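Local coordinates for cytochrome C-type biogenesis protein ccmF (Thermus thermophilus, PDB 6ZMQ) that is a membrane-bound cytochrome c heme lyase that binds heme b and probably takes part in heme handling during cytochrome c maturation, at residues V545-Q550 and A617-I622; E564-T569 and R576-F581; Q181-M186 and M242-E247. All coordinates share one frame; numbering follows the deposited sequence.

Interaction 1 (V545-Q550 and A617-I622); sequences VRMTFQ and ASLRLI. With LMT (dodecyl-beta-D-maltoside), chain D.
From Met-547 to Phe-549 the backbone runs almost opposite to that from Ala-617 to Leu-621, with the two directions 166° apart. The chains do not pair as strands: the CA atoms of Phe-549 and Ala-617 are 8.7 Å apart, and side chains fill the distance. Phe-549 is met at its ring edge. Its CZ lies 3.6 Å from Ala-617 CB. Further along the same edge, its CD2 lies 3.6 Å from Leu-619 CD1. A chi1 of -155° sets CG anti to the backbone N, on the side of Ala-617 and Leu-619.

The segment 617-622 belongs to a four-stranded antiparallel sheet in the C-terminal part of CcmF, and segment 545-550 packs across its face. Strand 528-534 also lies against this segment: Met-547 touches Lys-532, and Phe-549 touches Leu-534.

The side chains of Met-547 and Leu-619 lie alongside, pointing opposite ways, with Met-547 SD 4.1 Å from Leu-619 CD2. The methionine then bends at chi3. Its methyl, CE, ends 3.7 Å from Leu-621 CG. All five apolar residues of the contact are buried. Arg-620 alternates with them and leaves on the other side of the strand. There its NH2 comes within 3.4 Å of O6B of a bound dodecyl-beta-D-maltoside, a detergent molecule.

Interaction 2 (E564-T569 and R576-F581); sequences EALLKT and RPRLHF
Ala-565 pairs with Leu-579, and Leu-566 with Arg-578, across the two arms of a beta hairpin. The first is a hydrogen-bonded pair, the second a non-hydrogen-bonded one. The strands are antiparallel, with axes at 165°, and form the middle of a four-stranded sheet. Ala-565 and Leu-579 face one side. Glu-564, Leu-566, Arg-578 and His-580 face the other.

Two backbone hydrogen bonds join the arms. Leu-567 N gives a firm one to Pro-577 O at 2.9 Å. Ala-565 N to Leu-579 O is weak, at 3.4 Å. CA-H...O contacts add to them. The straightest runs from Arg-576 CA to Leu-567 O, 3.3 Å apart, and continues the pairing beyond the regular strands.

Apolar contacts gather on the face of Ala-565 and Leu-579. Leu-567 CB rests 3.7 Å from Pro-577 CG. The side chains of Leu-567 and Leu-579 cross at about a right angle, with Leu-567 CD1 3.7 Å from Leu-579 CD2. Leu-579 CD2 also nears the CB of Ala-565.

Polar groups meet on the other face. The chain of Glu-564 bends at chi2 (-69°), which turns CD toward the opposite strand. Its OE2 sits over one face of the His-580 ring, 3.5 Å from CE1, with carboxylate and ring planes 73° apart. This acid probably favours a positive charge on the imidazole. Glu-564 OE1 stays 5.2 Å from Arg-578 NH1, so the opposite charges are near but not in contact. An alanine at Glu-564 would probably leave the His-580 ring face and the Arg-578 side chain without this nearby negative charge. The Arg-578 guanidinium instead takes a methyl group over one face: Leu-566 CD2 lies 3.4 Å from its NH1.

Interaction 3 (Q181-M186 and M242-E247); sequences QNHWMM and MWWSYE
Met-185 and Trp-244 mark the closest backbone approach, with their CA atoms 7.1 Å apart. Met-185 lies near the start of helix 185-213, and Trp-244 near the end of helix 224-247. These helices are consecutive, so the start of one packs beside the end of the next. His-183, Trp-243 and Trp-244 form an aromatic cluster here, and Met-185 adds Met-aromatic contacts.

Met-185 reaches both indoles. Its CB lies over a face of Trp-244 in a CH-pi contact, 4.3 Å from the centroid of the five-membered ring. Its CG, anti to the backbone N (chi1 -167°), lies beside the rim, near Trp-244 CE3. The sulfur goes on to Trp-243 and meets that ring at its edge, with SD 3.5 Å from CE3.

His-183 comes to the same edge of Trp-243. Its NE2 is 3.4 Å from Trp-243 CH2, and the two ring planes are oblique, at 46°. On its own segment, NE2 stands above the centre of the Trp-184 ring. Against Trp-244 the imidazole is nearly parallel but slid aside, with little overlap.

Trp-631 of helix 627-644 meets the Trp-243 ring edge-to-face. A bound phosphatidylethanolamine lies about 7 Å from the Met-185 side chain. At the outer end of the Trp-244 indole, Met-186 CG packs 3.6 Å from Trp-244 CH2.

In the fold
Interaction 3 comes first along the chain, in the part related to cytochrome c assembly proteins. Interactions 1 and 2 follow in the C-terminal part of CcmF, and interaction 2 falls between the segments of interaction 1. The centres of interactions 1 and 2 are 8 Å apart. They touch where Gln-550 CB comes 3.3 Å from Leu-566 O, consistent with the two sheets packing together in one beta-rich region. Interaction 3 joins the start of helix 185-213 and the loop before it to the end of helix 224-247. Its centre is 23 Å from that of interaction 1 and 20 Å from that of interaction 2. Ile-622 CD1 approaches Tyr-246 OH at 3.5 Å, where the beta region touches helix 224-247.

Interaction 1 (V545-Q550 and A617-I622)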
loop_
_atom_site.group_PDB
_atom_site.type_symbol
_atom_site.label_atom_id
_atom_site.label_comp_id
_atom_site.label_asym_id
_atom_site.label_seq_id
_atom_site.Cartn_x
_atom_site.Cartn_y
_atom_site.Cartn_z
ATOM N N VAL A 545 7.918 -5.679 34.310
ATOM C CA VAL A 545 7.672 -4.472 35.094
ATOM C C VAL A 545 6.364 -4.629 35.859
ATOM O O VAL A 545 5.371 -5.130 35.319
ATOM C CB VAL A 545 7.639 -3.201 34.217
ATOM C CG1 VAL A 545 9.046 -2.803 33.787
ATOM C CG2 VAL A 545 6.747 -3.409 33.007
ATOM N N ARG A 546 6.376 -4.194 37.114
ATOM C CA ARG A 546 5.159 -4.310 37.940
ATOM C C ARG A 546 4.464 -2.959 37.973
ATOM O O ARG A 546 5.093 -1.997 38.337
ATOM C CB ARG A 546 5.479 -4.854 39.335
ATOM C CG ARG A 546 5.868 -3.799 40.360
ATOM C CD ARG A 546 5.452 -4.079 41.801
ATOM N NE ARG A 546 6.176 -3.177 42.682
ATOM C CZ ARG A 546 5.937 -1.881 42.796
ATOM N NH1 ARG A 546 4.963 -1.327 42.106
ATOM N NH2 ARG A 546 6.673 -1.142 43.597
ATOM N N MET A 547 3.231 -2.940 37.495
ATOM C CA MET A 547 2.351 -1.786 37.473
ATOM C C MET A 547 1.365 -1.873 38.634
ATOM O O MET A 547 1.288 -2.889 39.323
ATOM C CB MET A 547 1.635 -1.720 36.130
ATOM C CG MET A 547 1.034 -3.051 35.777
ATOM S SD MET A 547 -0.024 -3.077 34.339
ATOM C CE MET A 547 0.579 -4.599 33.631
ATOM N N THR A 548 0.600 -0.799 38.859
ATOM C CA THR A 548 -0.483 -0.791 39.841
ATOM C C THR A 548 -1.494 0.286 39.465
ATOM O O THR A 548 -1.164 1.258 38.782
ATOM C CB THR A 548 0.019 -0.571 41.283
ATOM O OG1 THR A 548 -1.098 -0.529 42.180
ATOM C CG2 THR A 548 0.807 0.719 41.406
ATOM N N PHE A 549 -2.732 0.103 39.924
ATOM C CA PHE A 549 -3.849 0.973 39.563
ATOM C C PHE A 549 -3.889 2.189 40.486
ATOM O O PHE A 549 -3.747 2.061 41.705
ATOM C CB PHE A 549 -5.160 0.175 39.619
ATOM C CG PHE A 549 -6.272 0.721 38.743
ATOM C CD1 PHE A 549 -6.912 1.908 39.051
ATOM C CD2 PHE A 549 -6.646 0.057 37.589
ATOM C CE1 PHE A 549 -7.913 2.404 38.248
ATOM C CE2 PHE A 549 -7.649 0.552 36.779
ATOM C CZ PHE A 549 -8.274 1.734 37.115
ATOM N N GLN A 550 -4.092 3.374 39.891
ATOM C CA GLN A 550 -4.125 4.629 40.639
ATOM C C GLN A 550 -5.319 5.522 40.318
ATOM O O GLN A 550 -5.302 6.701 40.684
ATOM C CB GLN A 550 -2.844 5.433 40.415
ATOM C CG GLN A 550 -1.650 4.889 41.135
ATOM C CD GLN A 550 -0.380 5.582 40.734
ATOM O OE1 GLN A 550 -0.278 6.163 39.650
ATOM N NE2 GLN A 550 0.583 5.578 41.637
ATOM N N ALA A 617 -11.666 -0.476 37.060
ATOM C CA ALA A 617 -11.453 -0.719 35.638
ATOM C C ALA A 617 -10.586 -1.946 35.375
ATOM O O ALA A 617 -9.849 -2.421 36.238
ATOM C CB ALA A 617 -10.849 0.516 34.972
ATOM N N SER A 618 -10.663 -2.423 34.132
ATOM C CA SER A 618 -9.866 -3.535 33.629
ATOM C C SER A 618 -8.663 -3.009 32.856
ATOM O O SER A 618 -8.552 -1.810 32.589
ATOM C CB SER A 618 -10.696 -4.460 32.734
ATOM O OG SER A 618 -9.865 -5.246 31.895
ATOM N N LEU A 619 -7.730 -3.915 32.557
ATOM C CA LEU A 619 -6.529 -3.619 31.789
ATOM C C LEU A 619 -6.146 -4.826 30.940
ATOM O O LEU A 619 -6.432 -5.970 31.304
ATOM C CB LEU A 619 -5.354 -3.269 32.704
ATOM C CG LEU A 619 -5.176 -1.839 33.203
ATOM C CD1 LEU A 619 -5.832 -1.702 34.557
ATOM C CD2 LEU A 619 -3.711 -1.491 33.291
ATOM N N ARG A 620 -5.498 -4.572 29.803
ATOM C CA ARG A 620 -4.809 -5.609 29.040
ATOM C C ARG A 620 -3.389 -5.135 28.739
ATOM O O ARG A 620 -3.170 -3.970 28.398
ATOM C CB ARG A 620 -5.566 -5.971 27.740
ATOM C CG ARG A 620 -4.836 -6.966 26.820
ATOM C CD ARG A 620 -5.775 -7.864 26.024
ATOM N NE ARG A 620 -5.922 -7.467 24.624
ATOM C CZ ARG A 620 -6.789 -8.024 23.780
ATOM N NH1 ARG A 620 -7.582 -9.004 24.194
ATOM N NH2 ARG A 620 -6.865 -7.607 22.523
ATOM N N LEU A 621 -2.414 -6.027 28.896
ATOM C CA LEU A 621 -1.021 -5.671 28.617
ATOM C C LEU A 621 -0.446 -6.782 27.743
ATOM O O LEU A 621 -0.472 -7.962 28.131
ATOM C CB LEU A 621 -0.233 -5.447 29.909
ATOM C CG LEU A 621 1.253 -5.050 30.013
ATOM C CD1 LEU A 621 2.157 -6.235 30.077
ATOM C CD2 LEU A 621 1.710 -4.124 28.905
ATOM N N ILE A 622 -0.031 -6.407 26.483
ATOM C CA ILE A 622 0.614 -7.368 25.591
ATOM C C ILE A 622 2.096 -7.017 25.452
ATOM O O ILE A 622 2.510 -5.843 25.493
ATOM C CB ILE A 622 -0.134 -7.481 24.233
ATOM C CG1 ILE A 622 0.041 -6.284 23.305
ATOM C CG2 ILE A 622 -1.628 -7.615 24.463
ATOM C CD1 ILE A 622 1.075 -6.435 22.189
HETATM C C1B LMT D . -3.982 -12.302 17.194
HETATM C C2B LMT D . -4.332 -13.774 17.587
HETATM C C3B LMT D . -4.950 -13.937 19.015
HETATM C C4B LMT D . -4.976 -12.642 19.872
HETATM C C5B LMT D . -5.565 -11.550 18.963
HETATM C C6B LMT D . -5.802 -10.279 19.768
HETATM O O1B LMT D . -3.979 -12.165 15.791
HETATM O O2B LMT D . -5.195 -14.249 16.635
HETATM O O3B LMT D . -4.369 -14.979 19.681
HETATM O "O4'" LMT D . -5.773 -12.804 20.984
HETATM O O5B LMT D . -4.794 -11.283 17.779
HETATM O O6B LMT D . -6.701 -10.524 20.773
HETATM C "C1'" LMT D . -1.123 -12.073 12.613
HETATM C "C2'" LMT D . -1.599 -13.476 13.111
HETATM C "C3'" LMT D . -2.894 -13.341 13.976
HETATM C "C4'" LMT D . -2.748 -12.281 15.090
HETATM C "C5'" LMT D . -2.453 -10.987 14.289
HETATM C "C6'" LMT D . -2.515 -9.697 15.059
HETATM O "O1'" LMT D . 0.196 -12.130 12.225
HETATM O "O2'" LMT D . -1.895 -14.267 12.033
HETATM O "O3'" LMT D . -3.245 -14.545 14.505
HETATM O "O5'" LMT D . -1.179 -11.101 13.673
HETATM O "O6'" LMT D . -1.417 -9.706 15.876
HETATM C C1 LMT D . 0.452 -12.284 10.836
HETATM C C2 LMT D . 1.723 -11.524 10.568
HETATM C C3 LMT D . 2.685 -12.111 9.575
HETATM C C4 LMT D . 2.313 -11.659 8.181
HETATM C C5 LMT D . 3.297 -12.216 7.195
HETATM C C6 LMT D . 3.602 -11.301 6.045
HETATM C C7 LMT D . 3.985 -9.930 6.530
HETATM C C8 LMT D . 5.084 -9.395 5.680
HETATM C C9 LMT D . 4.823 -8.007 5.197
HETATM C C10 LMT D . 5.963 -7.598 4.314
HETATM C C11 LMT D . 5.797 -6.175 3.896
HETATM C C12 LMT D . 7.114 -5.496 3.753
#

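Interaction 2 (E564-T569 and R576-F581)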
loop_
_atom_site.group_PDB
_atom_site.type_symbol
_atom_site.label_atom_id
_atom_site.label_comp_id
_atom_site.label_asym_id
_atom_site.label_seq_id
_atom_site.Cartn_x
_atom_site.Cartn_y
_atom_site.Cartn_z
ATOM N N GLU A 564 -9.131 7.482 31.523
ATOM C CA GLU A 564 -7.732 7.254 31.844
ATOM C C GLU A 564 -7.573 6.019 32.714
ATOM O O GLU A 564 -8.508 5.616 33.402
ATOM C CB GLU A 564 -7.159 8.486 32.592
ATOM C CG GLU A 564 -6.883 9.687 31.712
ATOM C CD GLU A 564 -5.743 9.471 30.759
ATOM O OE1 GLU A 564 -4.890 8.595 31.019
ATOM O OE2 GLU A 564 -5.731 10.145 29.712
ATOM N N ALA A 565 -6.411 5.380 32.616
ATOM C CA ALA A 565 -5.876 4.514 33.663
ATOM C C ALA A 565 -4.435 4.946 33.920
ATOM O O ALA A 565 -3.554 4.713 33.084
ATOM C CB ALA A 565 -5.948 3.038 33.273
ATOM N N LEU A 566 -4.194 5.570 35.071
ATOM C CA LEU A 566 -2.862 6.038 35.446
ATOM C C LEU A 566 -2.174 4.942 36.247
ATOM O O LEU A 566 -2.697 4.482 37.266
ATOM C CB LEU A 566 -2.927 7.325 36.258
ATOM C CG LEU A 566 -3.880 8.404 35.780
ATOM C CD1 LEU A 566 -5.251 8.079 36.332
ATOM C CD2 LEU A 566 -3.407 9.742 36.235
ATOM N N LEU A 567 -1.021 4.504 35.771
ATOM C CA LEU A 567 -0.307 3.372 36.335
ATOM C C LEU A 567 0.969 3.880 37.005
ATOM O O LEU A 567 1.226 5.083 37.016
ATOM C CB LEU A 567 -0.022 2.336 35.241
ATOM C CG LEU A 567 -1.080 1.297 34.797
ATOM C CD1 LEU A 567 -2.518 1.807 34.572
ATOM C CD2 LEU A 567 -0.593 0.638 33.519
ATOM N N LYS A 568 1.721 2.976 37.647
ATOM C CA LYS A 568 2.958 3.331 38.343
ATOM C C LYS A 568 4.007 2.237 38.174
ATOM O O LYS A 568 3.695 1.055 38.278
ATOM C CB LYS A 568 2.674 3.585 39.858
ATOM C CG LYS A 568 3.879 3.485 40.818
ATOM C CD LYS A 568 3.686 4.298 42.105
ATOM C CE LYS A 568 3.159 3.506 43.294
ATOM N NZ LYS A 568 3.735 2.137 43.395
ATOM N N THR A 569 5.264 2.629 37.935
ATOM C CA THR A 569 6.366 1.671 37.924
ATOM C C THR A 569 7.581 2.263 38.633
ATOM O O THR A 569 7.795 3.477 38.603
ATOM C CB THR A 569 6.761 1.247 36.498
ATOM O OG1 THR A 569 5.594 0.854 35.765
ATOM C CG2 THR A 569 7.732 0.062 36.540
ATOM N N ARG A 576 4.811 6.238 35.876
ATOM C CA ARG A 576 3.539 6.903 35.629
ATOM C C ARG A 576 3.083 6.983 34.169
ATOM O O ARG A 576 3.178 8.038 33.536
ATOM C CB ARG A 576 3.564 8.297 36.266
ATOM C CG ARG A 576 2.216 8.821 36.712
ATOM C CD ARG A 576 2.154 10.346 36.718
ATOM N NE ARG A 576 2.420 10.963 35.426
ATOM C CZ ARG A 576 3.532 11.620 35.112
ATOM N NH1 ARG A 576 3.616 12.269 33.959
ATOM N NH2 ARG A 576 4.540 11.676 35.975
ATOM N N PRO A 577 2.603 5.871 33.586
ATOM C CA PRO A 577 1.996 5.944 32.255
ATOM C C PRO A 577 0.475 6.041 32.302
ATOM O O PRO A 577 -0.171 5.793 33.325
ATOM C CB PRO A 577 2.442 4.620 31.622
ATOM C CG PRO A 577 2.305 3.704 32.732
ATOM C CD PRO A 577 2.900 4.458 33.906
ATOM N N ARG A 578 -0.090 6.417 31.149
ATOM C CA ARG A 578 -1.499 6.788 31.016
ATOM C C ARG A 578 -2.071 6.301 29.686
ATOM O O ARG A 578 -2.064 7.049 28.703
ATOM C CB ARG A 578 -1.642 8.316 31.121
ATOM C CG ARG A 578 -1.377 8.986 32.488
ATOM C CD ARG A 578 -0.636 10.308 32.283
ATOM N NE ARG A 578 -0.154 10.916 33.520
ATOM C CZ ARG A 578 -0.912 11.673 34.311
ATOM N NH1 ARG A 578 -2.152 11.976 33.947
ATOM N NH2 ARG A 578 -0.418 12.192 35.425
ATOM N N LEU A 579 -2.625 5.085 29.671
ATOM C CA LEU A 579 -3.329 4.538 28.511
ATOM C C LEU A 579 -4.728 5.133 28.411
ATOM O O LEU A 579 -5.261 5.656 29.394
ATOM C CB LEU A 579 -3.433 3.019 28.606
ATOM C CG LEU A 579 -4.019 2.564 29.941
ATOM C CD1 LEU A 579 -4.744 1.295 29.769
ATOM C CD2 LEU A 579 -2.921 2.348 30.978
ATOM N N HIS A 580 -5.344 5.051 27.224
ATOM C CA HIS A 580 -6.483 5.920 26.984
ATOM C C HIS A 580 -7.740 5.119 26.653
ATOM O O HIS A 580 -7.688 3.911 26.409
ATOM C CB HIS A 580 -6.122 6.852 25.843
ATOM C CG HIS A 580 -6.582 8.264 26.003
ATOM N ND1 HIS A 580 -5.697 9.294 26.240
ATOM C CD2 HIS A 580 -7.800 8.837 25.877
ATOM C CE1 HIS A 580 -6.356 10.435 26.303
ATOM N NE2 HIS A 580 -7.634 10.186 26.089
ATOM N N PHE A 581 -8.881 5.812 26.652
ATOM C CA PHE A 581 -10.136 5.197 26.227
ATOM C C PHE A 581 -11.079 6.294 25.774
ATOM O O PHE A 581 -11.099 7.366 26.389
ATOM C CB PHE A 581 -10.794 4.434 27.375
ATOM C CG PHE A 581 -11.456 3.162 26.965
ATOM C CD1 PHE A 581 -12.054 3.033 25.723
ATOM C CD2 PHE A 581 -11.506 2.096 27.845
ATOM C CE1 PHE A 581 -12.663 1.858 25.358
ATOM C CE2 PHE A 581 -12.115 0.913 27.480
ATOM C CZ PHE A 581 -12.699 0.790 26.236
#

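Interaction 3 (Q181-M186 and M242-E247)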
loop_
_atom_site.group_PDB
_atom_site.type_symbol
_atom_site.label_atom_id
_atom_site.label_comp_id
_atom_site.label_asym_id
_atom_site.label_seq_id
_atom_site.Cartn_x
_atom_site.Cartn_y
_atom_site.Cartn_z
ATOM N N GLN A 181 -13.107 9.899 13.146
ATOM C CA GLN A 181 -11.983 9.392 13.972
ATOM C C GLN A 181 -11.222 10.449 14.752
ATOM O O GLN A 181 -11.742 11.511 15.008
ATOM C CB GLN A 181 -10.979 8.782 13.002
ATOM C CG GLN A 181 -10.969 9.497 11.670
ATOM C CD GLN A 181 -10.537 10.935 11.733
ATOM O OE1 GLN A 181 -9.840 11.368 12.640
ATOM N NE2 GLN A 181 -10.920 11.682 10.716
ATOM N N ASN A 182 -9.978 10.104 15.047
ATOM C CA ASN A 182 -9.050 10.970 15.764
ATOM C C ASN A 182 -7.595 10.732 15.361
ATOM O O ASN A 182 -6.693 10.939 16.179
ATOM C CB ASN A 182 -9.226 10.819 17.281
ATOM C CG ASN A 182 -8.994 9.400 17.766
ATOM O OD1 ASN A 182 -9.924 8.599 17.852
ATOM N ND2 ASN A 182 -7.754 9.096 18.132
ATOM N N HIS A 183 -7.334 10.296 14.128
ATOM C CA HIS A 183 -5.951 10.204 13.673
ATOM C C HIS A 183 -5.874 10.592 12.204
ATOM O O HIS A 183 -6.843 10.467 11.454
ATOM C CB HIS A 183 -5.357 8.804 13.873
ATOM C CG HIS A 183 -3.857 8.756 13.789
ATOM N ND1 HIS A 183 -3.034 9.234 14.786
ATOM C CD2 HIS A 183 -3.034 8.270 12.828
ATOM C CE1 HIS A 183 -1.772 9.050 14.441
ATOM N NE2 HIS A 183 -1.744 8.469 13.256
ATOM N N TRP A 184 -4.690 11.069 11.819
ATOM C CA TRP A 184 -4.402 11.630 10.510
ATOM C C TRP A 184 -4.093 10.579 9.446
ATOM O O TRP A 184 -4.207 10.891 8.254
ATOM C CB TRP A 184 -3.238 12.636 10.626
ATOM C CG TRP A 184 -2.161 12.354 11.699
ATOM C CD1 TRP A 184 -2.243 12.587 13.055
ATOM C CD2 TRP A 184 -0.853 11.811 11.477
ATOM N NE1 TRP A 184 -1.079 12.208 13.673
ATOM C CE2 TRP A 184 -0.207 11.734 12.729
ATOM C CE3 TRP A 184 -0.167 11.379 10.340
ATOM C CZ2 TRP A 184 1.091 11.245 12.873
ATOM C CZ3 TRP A 184 1.124 10.894 10.487
ATOM C CH2 TRP A 184 1.737 10.828 11.744
ATOM N N MET A 185 -3.704 9.358 9.839
ATOM C CA MET A 185 -3.367 8.335 8.848
ATOM C C MET A 185 -4.611 7.828 8.120
ATOM O O MET A 185 -4.525 7.427 6.958
ATOM C CB MET A 185 -2.571 7.192 9.489
ATOM C CG MET A 185 -1.890 6.232 8.486
ATOM S SD MET A 185 -0.258 5.693 9.024
ATOM C CE MET A 185 0.628 7.245 8.877
ATOM N N MET A 186 -5.801 7.950 8.737
ATOM C CA MET A 186 -7.057 7.705 8.013
ATOM C C MET A 186 -7.304 8.729 6.902
ATOM O O MET A 186 -8.138 8.494 6.018
ATOM C CB MET A 186 -8.233 7.649 9.003
ATOM C CG MET A 186 -9.409 6.763 8.522
ATOM S SD MET A 186 -10.986 6.849 9.394
ATOM C CE MET A 186 -10.605 5.828 10.822
ATOM N N MET A 242 0.154 -1.163 8.699
ATOM C CA MET A 242 0.679 -1.972 9.801
ATOM C C MET A 242 0.912 -1.158 11.073
ATOM O O MET A 242 0.453 -1.554 12.161
ATOM C CB MET A 242 1.996 -2.627 9.383
ATOM C CG MET A 242 1.934 -4.040 8.845
ATOM S SD MET A 242 3.559 -4.411 8.161
ATOM C CE MET A 242 3.865 -6.033 8.836
ATOM N N TRP A 243 1.609 -0.014 10.939
ATOM C CA TRP A 243 1.921 0.846 12.084
ATOM C C TRP A 243 0.656 1.409 12.712
ATOM O O TRP A 243 0.548 1.498 13.944
ATOM C CB TRP A 243 2.842 2.001 11.659
ATOM C CG TRP A 243 2.971 3.087 12.724
ATOM C CD1 TRP A 243 3.842 3.092 13.774
ATOM C CD2 TRP A 243 2.193 4.293 12.847
ATOM N NE1 TRP A 243 3.658 4.220 14.540
ATOM C CE2 TRP A 243 2.650 4.969 13.995
ATOM C CE3 TRP A 243 1.146 4.855 12.108
ATOM C CZ2 TRP A 243 2.108 6.188 14.413
ATOM C CZ3 TRP A 243 0.609 6.067 12.527
ATOM C CH2 TRP A 243 1.091 6.718 13.668
ATOM N N TRP A 244 -0.303 1.787 11.872
ATOM C CA TRP A 244 -1.524 2.408 12.354
ATOM C C TRP A 244 -2.418 1.391 13.056
ATOM O O TRP A 244 -2.995 1.693 14.109
ATOM C CB TRP A 244 -2.207 3.081 11.164
ATOM C CG TRP A 244 -3.568 3.630 11.367
ATOM C CD1 TRP A 244 -4.111 4.137 12.513
ATOM C CD2 TRP A 244 -4.567 3.758 10.367
ATOM N NE1 TRP A 244 -5.394 4.541 12.294
ATOM C CE2 TRP A 244 -5.699 4.326 10.978
ATOM C CE3 TRP A 244 -4.618 3.439 9.008
ATOM C CZ2 TRP A 244 -6.864 4.578 10.277
ATOM C CZ3 TRP A 244 -5.762 3.712 8.314
ATOM C CH2 TRP A 244 -6.881 4.246 8.950
ATOM N N SER A 245 -2.500 0.175 12.511
ATOM C CA SER A 245 -3.280 -0.888 13.134
ATOM C C SER A 245 -2.661 -1.333 14.455
ATOM O O SER A 245 -3.378 -1.733 15.382
ATOM C CB SER A 245 -3.414 -2.065 12.164
ATOM O OG SER A 245 -3.812 -3.248 12.829
ATOM N N TYR A 246 -1.329 -1.276 14.570
ATOM C CA TYR A 246 -0.724 -1.617 15.856
ATOM C C TYR A 246 -0.902 -0.486 16.872
ATOM O O TYR A 246 -1.504 -0.689 17.933
ATOM C CB TYR A 246 0.759 -1.942 15.697
ATOM C CG TYR A 246 1.388 -2.622 16.904
ATOM C CD1 TYR A 246 1.133 -3.955 17.199
ATOM C CD2 TYR A 246 2.186 -1.909 17.782
ATOM C CE1 TYR A 246 1.715 -4.573 18.307
ATOM C CE2 TYR A 246 2.768 -2.510 18.881
ATOM C CZ TYR A 246 2.535 -3.839 19.142
ATOM O OH TYR A 246 3.115 -4.413 20.250
ATOM N N GLU A 247 -0.414 0.725 16.563
ATOM C CA GLU A 247 -0.276 1.748 17.592
ATOM C C GLU A 247 -1.501 2.656 17.732
ATOM O O GLU A 247 -1.778 3.122 18.841
ATOM C CB GLU A 247 0.984 2.608 17.325
ATOM C CG GLU A 247 1.367 3.584 18.471
ATOM C CD GLU A 247 2.787 4.116 18.415
ATOM O OE1 GLU A 247 3.745 3.335 18.584
ATOM O OE2 GLU A 247 2.932 5.349 18.288
#